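Local structure of gluconokinase (Sinorhizobium meliloti, 3T61) at residues A[40-45]-A[172-177]. The protein probably catalyses the ATP-dependent phosphorylation of D-gluconate to 6-phospho-D-gluconate, a step in the use of gluconate as a carbon source. Residues are numbered along the deposited sequence; the frame is centred on the assembly and turned at random.
Sequences EACGYP and EALAGL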
ATOM      1  N   GLU A  40      12.878  13.995 -13.881  1.00 39.92           N
ATOM      2  CA  GLU A  40      12.791  14.374 -15.273  1.00 42.02           C
ATOM      3  C   GLU A  40      13.805  15.470 -15.593  1.00 42.77           C
ATOM      4  O   GLU A  40      14.497  15.409 -16.608  1.00 42.31           O
ATOM      5  CB  GLU A  40      11.380  14.841 -15.602  1.00 42.35           C
ATOM      6  CG  GLU A  40      11.184  15.127 -17.067  1.00 48.22           C
ATOM      7  CD  GLU A  40       9.730  15.328 -17.431  1.00 50.51           C
ATOM      8  OE1 GLU A  40       9.083  16.215 -16.834  1.00 51.81           O
ATOM      9  OE2 GLU A  40       9.236  14.598 -18.316  1.00 53.53           O
ATOM     10  N   ALA A  41      13.904  16.465 -14.717  1.00 42.87           N
ATOM     11  CA  ALA A  41      14.837  17.562 -14.926  1.00 44.08           C
ATOM     12  C   ALA A  41      16.293  17.093 -14.970  1.00 44.32           C
ATOM     13  O   ALA A  41      17.096  17.638 -15.723  1.00 44.28           O
ATOM     14  CB  ALA A  41      14.657  18.619 -13.833  1.00 43.10           C
ATOM     15  N   CYS A  42      16.629  16.076 -14.181  1.00 45.27           N
ATOM     16  CA  CYS A  42      18.002  15.567 -14.130  1.00 45.14           C
ATOM     17  C   CYS A  42      18.310  14.424 -15.094  1.00 45.22           C
ATOM     18  O   CYS A  42      19.451  13.977 -15.182  1.00 45.08           O
ATOM     19  CB  CYS A  42      18.335  15.094 -12.713  1.00 44.81           C
ATOM     20  SG  CYS A  42      18.174  16.335 -11.433  1.00 44.24           S
ATOM     21  N   GLY A  43      17.307  13.947 -15.816  1.00 44.49           N
ATOM     22  CA  GLY A  43      17.556  12.845 -16.721  1.00 44.23           C
ATOM     23  C   GLY A  43      17.820  11.559 -15.952  1.00 44.49           C
ATOM     24  O   GLY A  43      18.550  10.688 -16.416  1.00 44.79           O
ATOM     25  N   TYR A  44      17.245  11.448 -14.758  1.00 43.44           N
ATOM     26  CA  TYR A  44      17.400  10.244 -13.953  1.00 40.85           C
ATOM     27  C   TYR A  44      16.052   9.554 -13.894  1.00 39.68           C
ATOM     28  O   TYR A  44      15.009  10.186 -14.070  1.00 40.77           O
ATOM     29  CB  TYR A  44      17.801  10.555 -12.508  1.00 40.63           C
ATOM     30  CG  TYR A  44      19.071  11.348 -12.302  1.00 40.24           C
ATOM     31  CD1 TYR A  44      20.046  11.448 -13.300  1.00 40.57           C
ATOM     32  CD2 TYR A  44      19.313  11.976 -11.080  1.00 37.37           C
ATOM     33  CE1 TYR A  44      21.228  12.159 -13.075  1.00 38.76           C
ATOM     34  CE2 TYR A  44      20.479  12.676 -10.848  1.00 36.98           C
ATOM     35  CZ  TYR A  44      21.433  12.769 -11.843  1.00 38.51           C
ATOM     36  OH  TYR A  44      22.586  13.474 -11.587  1.00 40.54           O
ATOM     37  N   PRO A  45      16.050   8.239 -13.656  1.00 38.09           N
ATOM     38  CA  PRO A  45      14.755   7.568 -13.579  1.00 37.14           C
ATOM     39  C   PRO A  45      14.181   7.791 -12.176  1.00 35.97           C
ATOM     40  O   PRO A  45      14.924   7.987 -11.208  1.00 34.37           O
ATOM     41  CB  PRO A  45      15.109   6.111 -13.849  1.00 37.84           C
ATOM     42  CG  PRO A  45      16.464   5.988 -13.245  1.00 38.48           C
ATOM     43  CD  PRO A  45      17.153   7.263 -13.680  1.00 38.14           C
ATOM     44  N   GLU A 172      13.131  25.245  -6.369  1.00 30.64           N
ATOM     45  CA  GLU A 172      13.929  25.410  -5.157  1.00 30.82           C
ATOM     46  C   GLU A 172      14.695  24.142  -4.769  1.00 30.58           C
ATOM     47  O   GLU A 172      15.841  24.211  -4.318  1.00 31.46           O
ATOM     48  CB  GLU A 172      13.042  25.869  -3.993  1.00 29.41           C
ATOM     49  CG  GLU A 172      12.522  27.292  -4.158  1.00 29.24           C
ATOM     50  CD  GLU A 172      11.318  27.587  -3.297  1.00 26.31           C
ATOM     51  OE1 GLU A 172      11.333  27.210  -2.111  1.00 26.51           O
ATOM     52  OE2 GLU A 172      10.358  28.210  -3.806  1.00 28.16           O
ATOM     53  N   ALA A 173      14.068  22.982  -4.934  1.00 30.49           N
ATOM     54  CA  ALA A 173      14.730  21.721  -4.596  1.00 28.79           C
ATOM     55  C   ALA A 173      15.946  21.542  -5.511  1.00 27.01           C
ATOM     56  O   ALA A 173      17.018  21.156  -5.061  1.00 25.45           O
ATOM     57  CB  ALA A 173      13.756  20.554  -4.767  1.00 26.27           C
ATOM     58  N   LEU A 174      15.766  21.852  -6.791  1.00 28.01           N
ATOM     59  CA  LEU A 174      16.829  21.731  -7.772  1.00 29.66           C
ATOM     60  C   LEU A 174      17.955  22.722  -7.501  1.00 31.98           C
ATOM     61  O   LEU A 174      19.134  22.397  -7.678  1.00 33.07           O
ATOM     62  CB  LEU A 174      16.256  21.922  -9.183  1.00 30.13           C
ATOM     63  CG  LEU A 174      15.403  20.752  -9.702  1.00 32.44           C
ATOM     64  CD1 LEU A 174      14.778  21.093 -11.061  1.00 32.12           C
ATOM     65  CD2 LEU A 174      16.282  19.505  -9.823  1.00 31.90           C
ATOM     66  N   ALA A 175      17.603  23.927  -7.056  1.00 33.41           N
ATOM     67  CA  ALA A 175      18.621  24.927  -6.755  1.00 34.02           C
ATOM     68  C   ALA A 175      19.414  24.445  -5.546  1.00 33.12           C
ATOM     69  O   ALA A 175      20.635  24.589  -5.500  1.00 34.31           O
ATOM     70  CB  ALA A 175      17.976  26.293  -6.464  1.00 31.96           C
ATOM     71  N   GLY A 176      18.721  23.880  -4.566  1.00 32.11           N
ATOM     72  CA  GLY A 176      19.407  23.369  -3.391  1.00 33.60           C
ATOM     73  C   GLY A 176      20.341  22.225  -3.780  1.00 35.87           C
ATOM     74  O   GLY A 176      21.459  22.105  -3.257  1.00 36.61           O
ATOM     75  N   LEU A 177      19.891  21.382  -4.706  1.00 34.49           N
ATOM     76  CA  LEU A 177      20.703  20.258  -5.166  1.00 36.82           C
ATOM     77  C   LEU A 177      21.898  20.768  -5.968  1.00 37.36           C
ATOM     78  O   LEU A 177      22.985  20.199  -5.901  1.00 35.30           O
ATOM     79  CB  LEU A 177      19.860  19.299  -6.024  1.00 34.37           C
ATOM     80  CG  LEU A 177      18.819  18.470  -5.261  1.00 34.29           C
ATOM     81  CD1 LEU A 177      17.841  17.819  -6.228  1.00 32.57           C
ATOM     82  CD2 LEU A 177      19.532  17.417  -4.429  1.00 32.63           C
TER
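With chi1 at -72°, Leu174 sets CG beside its own backbone N and opposite the carbonyl carbon; chi2 of 175° then sends CD1 on anti to CA, toward Ala41, and leaves CD2 on the other branch, facing the sulfur of Cys42. SG of Cys42 likewise lies beside its backbone N (chi1 -58°), turned to meet the leucine. The result is a small worked example of a branched side chain serving two neighbours at once: CD1 of Leu174 rests 3.7 Å from CB of Ala41, while CD2 lies 4.0 Å from SG of Cys42. The fork thus meets two consecutive residues through van der Waals contact alone. Only 103 Å² is buried between the two segments, and with the CA atoms of Ala41 and Leu174 8.5 Å apart, the leucine fork spans most of the gap.

Just past the contact the chain turns away through a Schellman motif, in which Gly43 adopts a positive phi and its N makes one of the motif's two bonds back, a long one, to O of Glu40 at 3.3 Å. The chain then folds the Tyr44 ring against Cys42: CB of Cys42 sits 3.6 Å above the ring plane, over its centre, and the tyrosine OH is hydrogen-bonded to O of Phe17.

This is a surface contact of what is, by strand order and family, probably a P-loop kinase fold, in which helix 31-42 follows the likely Walker A loop. Leu174 also touches Ile38 one turn earlier on that helix, joined by Ala173 and Leu177; these two carry helix 166-187 onto strand 113-118 of the parallel sheet, while Pro45 bonds to Val90 through the backbone and leads into strand 46-48, outermost in this chain's sheet.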